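Long-range contact in putative decarboxylase involved in desferrioxamine biosynthesis (Erwinia amylovora, PDB 5O5C), which probably decarboxylates lysine with the help of pyridoxal 5'-phosphate, an early step in making the siderophore desferrioxamine: residues 48-62 with 95-107. Numbering follows the deposited sequence.
Sequences MTETVKGVEKPFSGI and LRDAVWFHHPKYV
The W100 indole lies between V55 on one face and A98 of its own segment on the other, a worked example of two largely irregular segments meeting around an aromatic side chain. V55 sets CG2 over the indole, 3.9 Å from the centroid of the W100 five-membered ring, in a CH-pi contact only 14° off the normal; A98 CB lies against the opposite face. Beside the six-membered ring, T51 CG2 reaches W100 CH2 at 3.8 Å.

A second CH-pi contact joins P58 to H103, with P58 CD 3.9 Å from the H103 ring centroid. With H103 CG anti to the backbone N (chi1 -160°), one face of the ring turns to K57 CA and P58 CD, and its ND1 accepts the K105 backbone N-H nearly in the ring plane at 3.1 Å, which fixes the ring's rotation. The F59 ring turns its edge to the carbonyl oxygens of D97 and A98, while V99 CG2 packs obliquely against F59 CD1 at 3.7 Å.

Among polar contacts, W100 N donates to P58 O (2.8 Å, 170° at the hydrogen). S60 OG approaches D97 OD1 as a donor, but the modelled bond is too short to be trusted in detail.

The contact joins the C-terminal end of helix 34-53 and the loop after it to the chain leaving helix 83-95. F59 stacks on F462 of helix 448-464, K105 forms salt bridges with D493 and D496 of helix 491-510, and F29 of the second subunit packs on H102.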
ATOM      1  N   MET B  48      -1.047 -13.606  22.748  1.00 30.30           N
ATOM      2  CA  MET B  48      -0.973 -14.341  21.474  1.00 29.52           C
ATOM      3  C   MET B  48      -0.532 -15.770  21.688  1.00 25.41           C
ATOM      4  O   MET B  48      -1.056 -16.652  21.086  1.00 21.92           O
ATOM      5  CB  MET B  48      -0.059 -13.653  20.454  1.00 33.24           C
ATOM      6  CG  MET B  48      -0.592 -12.361  19.881  1.00 33.98           C
ATOM      7  SD  MET B  48      -2.132 -12.602  18.976  1.00 37.46           S
ATOM      8  CE  MET B  48      -3.237 -11.833  20.095  1.00 33.37           C
ATOM      9  N   THR B  49       0.414 -16.002  22.578  1.00 26.32           N
ATOM     10  CA  THR B  49       0.769 -17.374  22.987  1.00 26.08           C
ATOM     11  C   THR B  49      -0.409 -18.218  23.476  1.00 26.58           C
ATOM     12  O   THR B  49      -0.609 -19.341  23.019  1.00 25.49           O
ATOM     13  CB  THR B  49       1.848 -17.322  24.059  1.00 27.75           C
ATOM     14  OG1 THR B  49       3.036 -16.829  23.435  1.00 25.50           O
ATOM     15  CG2 THR B  49       2.091 -18.719  24.756  1.00 29.91           C
ATOM     16  N   GLU B  50      -1.192 -17.679  24.405  1.00 28.67           N
ATOM     17  CA  GLU B  50      -2.450 -18.335  24.803  1.00 30.10           C
ATOM     18  C   GLU B  50      -3.441 -18.480  23.652  1.00 28.92           C
ATOM     19  O   GLU B  50      -4.029 -19.554  23.467  1.00 27.38           O
ATOM     20  CB  GLU B  50      -3.072 -17.638  26.022  1.00 36.65           C
ATOM     21  CG  GLU B  50      -2.185 -17.807  27.246  1.00 43.12           C
ATOM     22  CD  GLU B  50      -2.841 -17.450  28.568  1.00 54.79           C
ATOM     23  OE1 GLU B  50      -4.101 -17.346  28.610  1.00 60.36           O
ATOM     24  OE2 GLU B  50      -2.075 -17.293  29.577  1.00 50.39           O
ATOM     25  N   THR B  51      -3.590 -17.426  22.847  1.00 27.62           N
ATOM     26  CA  THR B  51      -4.523 -17.464  21.740  1.00 28.53           C
ATOM     27  C   THR B  51      -4.071 -18.525  20.751  1.00 26.51           C
ATOM     28  O   THR B  51      -4.824 -19.411  20.464  1.00 22.41           O
ATOM     29  CB  THR B  51      -4.683 -16.105  21.025  1.00 28.10           C
ATOM     30  OG1 THR B  51      -5.114 -15.108  21.974  1.00 27.46           O
ATOM     31  CG2 THR B  51      -5.671 -16.203  19.868  1.00 27.42           C
ATOM     32  N   VAL B  52      -2.853 -18.429  20.228  1.00 26.85           N
ATOM     33  CA  VAL B  52      -2.398 -19.390  19.232  1.00 25.77           C
ATOM     34  C   VAL B  52      -2.452 -20.853  19.783  1.00 30.50           C
ATOM     35  O   VAL B  52      -2.907 -21.751  19.038  1.00 30.64           O
ATOM     36  CB  VAL B  52      -1.023 -19.027  18.645  1.00 24.89           C
ATOM     37  CG1 VAL B  52      -0.534 -20.137  17.767  1.00 22.44           C
ATOM     38  CG2 VAL B  52      -1.068 -17.682  17.853  1.00 22.31           C
ATOM     39  N   LYS B  53      -2.062 -21.099  21.056  1.00 27.33           N
ATOM     40  CA  LYS B  53      -2.139 -22.500  21.605  1.00 29.74           C
ATOM     41  C   LYS B  53      -3.558 -23.072  21.662  1.00 31.57           C
ATOM     42  O   LYS B  53      -3.714 -24.285  21.563  1.00 31.65           O
ATOM     43  CB  LYS B  53      -1.511 -22.658  22.978  1.00 31.69           C
ATOM     44  CG  LYS B  53       0.005 -22.694  23.016  1.00 36.98           C
ATOM     45  CD  LYS B  53       0.468 -22.831  24.471  1.00 40.96           C
ATOM     46  CE  LYS B  53       1.983 -22.852  24.607  1.00 43.96           C
ATOM     47  NZ  LYS B  53       2.399 -22.277  25.924  1.00 47.89           N
ATOM     48  N   GLY B  54      -4.578 -22.223  21.831  1.00 28.74           N
ATOM     49  CA  GLY B  54      -5.970 -22.692  21.832  1.00 30.09           C
ATOM     50  C   GLY B  54      -6.698 -22.618  20.485  1.00 30.46           C
ATOM     51  O   GLY B  54      -7.908 -22.759  20.417  1.00 31.69           O
ATOM     52  N   VAL B  55      -5.960 -22.426  19.405  1.00 32.87           N
ATOM     53  CA  VAL B  55      -6.499 -22.608  18.065  1.00 31.16           C
ATOM     54  C   VAL B  55      -6.541 -24.091  17.713  1.00 28.62           C
ATOM     55  O   VAL B  55      -5.508 -24.714  17.458  1.00 33.93           O
ATOM     56  CB  VAL B  55      -5.671 -21.836  17.023  1.00 29.47           C
ATOM     57  CG1 VAL B  55      -6.263 -22.019  15.645  1.00 28.49           C
ATOM     58  CG2 VAL B  55      -5.633 -20.362  17.398  1.00 32.49           C
ATOM     59  N   GLU B  56      -7.737 -24.645  17.675  1.00 30.62           N
ATOM     60  CA  GLU B  56      -7.971 -26.052  17.295  1.00 32.63           C
ATOM     61  C   GLU B  56      -8.397 -26.200  15.832  1.00 29.82           C
ATOM     62  O   GLU B  56      -8.553 -27.321  15.305  1.00 25.38           O
ATOM     63  CB  GLU B  56      -9.092 -26.615  18.159  1.00 36.31           C
ATOM     64  CG  GLU B  56      -8.644 -26.965  19.550  1.00 44.99           C
ATOM     65  CD  GLU B  56      -9.473 -28.091  20.126  1.00 47.83           C
ATOM     66  OE1 GLU B  56     -10.673 -27.837  20.378  1.00 55.37           O
ATOM     67  OE2 GLU B  56      -8.927 -29.208  20.308  1.00 46.77           O
ATOM     68  N   LYS B  57      -8.626 -25.073  15.174  1.00 26.59           N
ATOM     69  CA  LYS B  57      -9.216 -25.113  13.860  1.00 30.03           C
ATOM     70  C   LYS B  57      -9.045 -23.745  13.240  1.00 26.25           C
ATOM     71  O   LYS B  57      -8.830 -22.792  13.953  1.00 28.09           O
ATOM     72  CB  LYS B  57     -10.694 -25.593  13.886  1.00 32.46           C
ATOM     73  CG  LYS B  57     -11.570 -25.032  14.983  1.00 36.79           C
ATOM     74  CD  LYS B  57     -13.012 -25.493  14.829  1.00 36.77           C
ATOM     75  CE  LYS B  57     -13.964 -24.568  15.542  1.00 36.67           C
ATOM     76  NZ  LYS B  57     -15.342 -24.845  15.097  1.00 38.29           N
ATOM     77  N   PRO B  58      -9.055 -23.683  11.911  1.00 25.56           N
ATOM     78  CA  PRO B  58      -8.725 -22.474  11.178  1.00 26.89           C
ATOM     79  C   PRO B  58      -9.733 -21.363  11.273  1.00 25.93           C
ATOM     80  O   PRO B  58      -9.368 -20.229  11.067  1.00 26.43           O
ATOM     81  CB  PRO B  58      -8.551 -22.959   9.728  1.00 26.80           C
ATOM     82  CG  PRO B  58      -9.251 -24.258   9.651  1.00 26.82           C
ATOM     83  CD  PRO B  58      -9.195 -24.851  11.019  1.00 27.12           C
ATOM     84  N   PHE B  59     -10.982 -21.668  11.595  1.00 27.27           N
ATOM     85  CA  PHE B  59     -12.016 -20.643  11.730  1.00 25.98           C
ATOM     86  C   PHE B  59     -13.071 -21.114  12.766  1.00 31.69           C
ATOM     87  O   PHE B  59     -13.102 -22.286  13.149  1.00 34.81           O
ATOM     88  CB  PHE B  59     -12.601 -20.429  10.342  1.00 26.49           C
ATOM     89  CG  PHE B  59     -13.620 -19.354  10.249  1.00 23.81           C
ATOM     90  CD1 PHE B  59     -13.376 -18.071  10.739  1.00 24.94           C
ATOM     91  CD2 PHE B  59     -14.814 -19.602   9.606  1.00 24.93           C
ATOM     92  CE1 PHE B  59     -14.363 -17.088  10.638  1.00 24.76           C
ATOM     93  CE2 PHE B  59     -15.793 -18.628   9.508  1.00 26.73           C
ATOM     94  CZ  PHE B  59     -15.546 -17.360  10.006  1.00 24.24           C
ATOM     95  N   SER B  60     -13.919 -20.202  13.229  1.00 28.78           N
ATOM     96  CA  SER B  60     -14.971 -20.530  14.176  1.00 28.32           C
ATOM     97  C   SER B  60     -16.306 -20.873  13.524  1.00 27.83           C
ATOM     98  O   SER B  60     -17.151 -21.399  14.167  1.00 28.12           O
ATOM     99  CB  SER B  60     -15.141 -19.335  15.077  1.00 31.01           C
ATOM    100  OG  SER B  60     -15.470 -18.188  14.283  1.00 31.42           O
ATOM    101  N   GLY B  61     -16.498 -20.516  12.252  1.00 28.03           N
ATOM    102  CA  GLY B  61     -17.789 -20.621  11.586  1.00 25.56           C
ATOM    103  C   GLY B  61     -18.726 -19.433  11.709  1.00 24.99           C
ATOM    104  O   GLY B  61     -19.717 -19.364  11.003  1.00 22.64           O
ATOM    105  N   ILE B  62     -18.438 -18.492  12.596  1.00 27.56           N
ATOM    106  CA  ILE B  62     -19.377 -17.408  12.856  1.00 30.78           C
ATOM    107  C   ILE B  62     -19.716 -16.685  11.527  1.00 26.66           C
ATOM    108  O   ILE B  62     -18.893 -16.630  10.586  1.00 31.26           O
ATOM    109  CB  ILE B  62     -18.876 -16.490  14.014  1.00 34.88           C
ATOM    110  CG1 ILE B  62     -18.612 -17.304  15.311  1.00 40.76           C
ATOM    111  CG2 ILE B  62     -19.820 -15.338  14.319  1.00 35.52           C
ATOM    112  CD1 ILE B  62     -19.679 -18.274  15.835  1.00 40.85           C
ATOM    113  N   LEU B  95      -9.788 -11.837  17.549  1.00 24.59           N
ATOM    114  CA  LEU B  95      -9.012 -13.071  17.663  1.00 25.98           C
ATOM    115  C   LEU B  95      -9.908 -14.287  17.724  1.00 30.87           C
ATOM    116  O   LEU B  95      -9.582 -15.297  17.118  1.00 33.38           O
ATOM    117  CB  LEU B  95      -8.091 -13.071  18.857  1.00 26.36           C
ATOM    118  CG  LEU B  95      -7.095 -11.923  18.907  1.00 23.24           C
ATOM    119  CD1 LEU B  95      -6.474 -11.808  20.287  1.00 24.31           C
ATOM    120  CD2 LEU B  95      -6.043 -11.917  17.835  1.00 23.65           C
ATOM    121  N   ARG B  96     -11.077 -14.134  18.358  1.00 29.33           N
ATOM    122  CA  ARG B  96     -12.005 -15.207  18.556  1.00 29.31           C
ATOM    123  C   ARG B  96     -12.331 -15.870  17.217  1.00 25.99           C
ATOM    124  O   ARG B  96     -12.208 -17.054  17.111  1.00 21.98           O
ATOM    125  CB  ARG B  96     -13.292 -14.711  19.213  1.00 31.58           C
ATOM    126  CG  ARG B  96     -13.981 -15.730  20.071  1.00 38.51           C
ATOM    127  CD  ARG B  96     -15.254 -15.176  20.712  1.00 41.06           C
ATOM    128  NE  ARG B  96     -15.205 -15.329  22.162  1.00 47.11           N
ATOM    129  CZ  ARG B  96     -16.229 -15.166  23.005  1.00 45.92           C
ATOM    130  NH1 ARG B  96     -17.440 -14.793  22.587  1.00 50.24           N
ATOM    131  NH2 ARG B  96     -16.015 -15.360  24.289  1.00 45.83           N
ATOM    132  N   ASP B  97     -12.684 -15.069  16.211  1.00 24.24           N
ATOM    133  CA  ASP B  97     -13.185 -15.568  14.959  1.00 22.41           C
ATOM    134  C   ASP B  97     -12.228 -15.343  13.783  1.00 23.04           C
ATOM    135  O   ASP B  97     -12.624 -15.508  12.646  1.00 23.13           O
ATOM    136  CB  ASP B  97     -14.591 -15.028  14.685  1.00 21.27           C
ATOM    137  CG  ASP B  97     -15.617 -15.362  15.819  1.00 21.34           C
ATOM    138  OD1 ASP B  97     -15.955 -16.557  16.091  1.00 20.81           O
ATOM    139  OD2 ASP B  97     -16.141 -14.403  16.404  1.00 23.82           O
ATOM    140  N   ALA B  98     -10.973 -14.983  14.052  1.00 24.38           N
ATOM    141  CA  ALA B  98      -9.995 -14.730  13.005  1.00 25.99           C
ATOM    142  C   ALA B  98      -9.903 -15.963  12.117  1.00 24.91           C
ATOM    143  O   ALA B  98     -10.126 -17.084  12.557  1.00 26.55           O
ATOM    144  CB  ALA B  98      -8.611 -14.452  13.591  1.00 24.77           C
ATOM    145  N   VAL B  99      -9.550 -15.744  10.864  1.00 23.28           N
ATOM    146  CA  VAL B  99      -9.141 -16.844  10.025  1.00 24.74           C
ATOM    147  C   VAL B  99      -7.646 -17.092  10.268  1.00 23.62           C
ATOM    148  O   VAL B  99      -6.810 -16.258   9.950  1.00 22.21           O
ATOM    149  CB  VAL B  99      -9.494 -16.600   8.563  1.00 25.64           C
ATOM    150  CG1 VAL B  99      -9.101 -17.788   7.716  1.00 27.14           C
ATOM    151  CG2 VAL B  99     -10.992 -16.366   8.464  1.00 27.26           C
ATOM    152  N   TRP B 100      -7.334 -18.261  10.811  1.00 23.64           N
ATOM    153  CA  TRP B 100      -5.963 -18.659  11.146  1.00 24.98           C
ATOM    154  C   TRP B 100      -5.221 -19.319  10.035  1.00 27.51           C
ATOM    155  O   TRP B 100      -5.266 -20.571   9.881  1.00 28.73           O
ATOM    156  CB  TRP B 100      -5.969 -19.573  12.365  1.00 25.89           C
ATOM    157  CG  TRP B 100      -6.489 -18.871  13.468  1.00 23.90           C
ATOM    158  CD1 TRP B 100      -7.756 -18.887  13.910  1.00 24.86           C
ATOM    159  CD2 TRP B 100      -5.794 -17.905  14.240  1.00 27.50           C
ATOM    160  NE1 TRP B 100      -7.893 -18.031  14.980  1.00 25.46           N
ATOM    161  CE2 TRP B 100      -6.700 -17.410  15.197  1.00 26.18           C
ATOM    162  CE3 TRP B 100      -4.464 -17.460  14.271  1.00 26.08           C
ATOM    163  CZ2 TRP B 100      -6.339 -16.448  16.131  1.00 27.70           C
ATOM    164  CZ3 TRP B 100      -4.119 -16.546  15.171  1.00 26.21           C
ATOM    165  CH2 TRP B 100      -5.048 -16.047  16.122  1.00 25.42           C
ATOM    166  N   PHE B 101      -4.459 -18.516   9.291  1.00 22.43           N
ATOM    167  CA  PHE B 101      -3.782 -19.084   8.123  1.00 22.48           C
ATOM    168  C   PHE B 101      -2.697 -20.089   8.480  1.00 20.75           C
ATOM    169  O   PHE B 101      -2.379 -20.983   7.666  1.00 24.59           O
ATOM    170  CB  PHE B 101      -3.234 -18.012   7.217  1.00 22.83           C
ATOM    171  CG  PHE B 101      -4.229 -16.953   6.850  1.00 22.69           C
ATOM    172  CD1 PHE B 101      -5.458 -17.288   6.311  1.00 23.81           C
ATOM    173  CD2 PHE B 101      -3.918 -15.591   7.029  1.00 24.91           C
ATOM    174  CE1 PHE B 101      -6.349 -16.312   5.956  1.00 24.85           C
ATOM    175  CE2 PHE B 101      -4.832 -14.612   6.685  1.00 25.00           C
ATOM    176  CZ  PHE B 101      -6.052 -14.979   6.161  1.00 26.59           C
ATOM    177  N   HIS B 102      -2.151 -20.000   9.693  1.00 20.92           N
ATOM    178  CA  HIS B 102      -1.109 -20.939  10.141  1.00 22.49           C
ATOM    179  C   HIS B 102      -1.637 -22.342  10.346  1.00 23.41           C
ATOM    180  O   HIS B 102      -0.885 -23.309  10.285  1.00 19.49           O
ATOM    181  CB  HIS B 102      -0.366 -20.465  11.386  1.00 23.82           C
ATOM    182  CG  HIS B 102      -1.179 -20.507  12.639  1.00 22.74           C
ATOM    183  ND1 HIS B 102      -1.214 -21.608  13.471  1.00 25.92           N
ATOM    184  CD2 HIS B 102      -2.025 -19.605  13.182  1.00 23.76           C
ATOM    185  CE1 HIS B 102      -2.023 -21.369  14.489  1.00 22.00           C
ATOM    186  NE2 HIS B 102      -2.514 -20.153  14.351  1.00 26.98           N
ATOM    187  N   HIS B 103      -2.946 -22.468  10.496  1.00 25.33           N
ATOM    188  CA  HIS B 103      -3.511 -23.765  10.759  1.00 27.15           C
ATOM    189  C   HIS B 103      -3.400 -24.627   9.499  1.00 27.62           C
ATOM    190  O   HIS B 103      -3.770 -24.151   8.422  1.00 23.47           O
ATOM    191  CB  HIS B 103      -4.954 -23.642  11.170  1.00 25.45           C
ATOM    192  CG  HIS B 103      -5.431 -24.837  11.897  1.00 28.14           C
ATOM    193  ND1 HIS B 103      -5.798 -25.983  11.251  1.00 26.10           N
ATOM    194  CD2 HIS B 103      -5.437 -25.128  13.219  1.00 27.55           C
ATOM    195  CE1 HIS B 103      -6.094 -26.911  12.141  1.00 26.73           C
ATOM    196  NE2 HIS B 103      -5.879 -26.414  13.344  1.00 26.03           N
ATOM    197  N   PRO B 104      -2.901 -25.882   9.621  1.00 27.25           N
ATOM    198  CA  PRO B 104      -2.891 -26.811   8.486  1.00 27.18           C
ATOM    199  C   PRO B 104      -4.179 -26.985   7.686  1.00 26.15           C
ATOM    200  O   PRO B 104      -4.124 -27.354   6.499  1.00 22.75           O
ATOM    201  CB  PRO B 104      -2.511 -28.166   9.134  1.00 31.06           C
ATOM    202  CG  PRO B 104      -2.062 -27.860  10.530  1.00 30.47           C
ATOM    203  CD  PRO B 104      -2.035 -26.383  10.699  1.00 31.78           C
ATOM    204  N   LYS B 105      -5.337 -26.748   8.294  1.00 25.01           N
ATOM    205  CA  LYS B 105      -6.587 -26.974   7.567  1.00 26.73           C
ATOM    206  C   LYS B 105      -7.159 -25.719   6.881  1.00 27.12           C
ATOM    207  O   LYS B 105      -8.297 -25.767   6.351  1.00 23.92           O
ATOM    208  CB  LYS B 105      -7.591 -27.677   8.471  1.00 26.42           C
ATOM    209  CG  LYS B 105      -7.163 -29.107   8.803  1.00 27.60           C
ATOM    210  CD  LYS B 105      -7.976 -29.686   9.966  1.00 26.69           C
ATOM    211  CE  LYS B 105      -7.983 -31.194  10.090  1.00 27.99           C
ATOM    212  NZ  LYS B 105      -6.929 -31.902   9.358  1.00 27.36           N
ATOM    213  N   TYR B 106      -6.373 -24.623   6.876  1.00 26.12           N
ATOM    214  CA  TYR B 106      -6.614 -23.479   6.022  1.00 25.74           C
ATOM    215  C   TYR B 106      -5.953 -23.778   4.688  1.00 29.15           C
ATOM    216  O   TYR B 106      -4.738 -23.660   4.556  1.00 29.22           O
ATOM    217  CB  TYR B 106      -6.008 -22.149   6.563  1.00 27.71           C
ATOM    218  CG  TYR B 106      -6.282 -21.058   5.566  1.00 25.75           C
ATOM    219  CD1 TYR B 106      -7.509 -20.470   5.537  1.00 26.97           C
ATOM    220  CD2 TYR B 106      -5.373 -20.731   4.548  1.00 30.35           C
ATOM    221  CE1 TYR B 106      -7.848 -19.558   4.584  1.00 28.60           C
ATOM    222  CE2 TYR B 106      -5.705 -19.757   3.601  1.00 29.32           C
ATOM    223  CZ  TYR B 106      -6.964 -19.177   3.651  1.00 27.36           C
ATOM    224  OH  TYR B 106      -7.427 -18.223   2.749  1.00 30.26           O
ATOM    225  N   VAL B 107      -6.764 -24.113   3.700  1.00 28.63           N
ATOM    226  CA  VAL B 107      -6.284 -24.551   2.392  1.00 28.30           C
ATOM    227  C   VAL B 107      -7.149 -23.842   1.356  1.00 28.15           C
ATOM    228  O   VAL B 107      -7.554 -24.474   0.368  1.00 30.46           O
ATOM    229  CB  VAL B 107      -6.367 -26.110   2.215  1.00 26.73           C
ATOM    230  CG1 VAL B 107      -5.194 -26.827   2.872  1.00 29.17           C
ATOM    231  CG2 VAL B 107      -7.676 -26.669   2.766  1.00 28.56           C
TER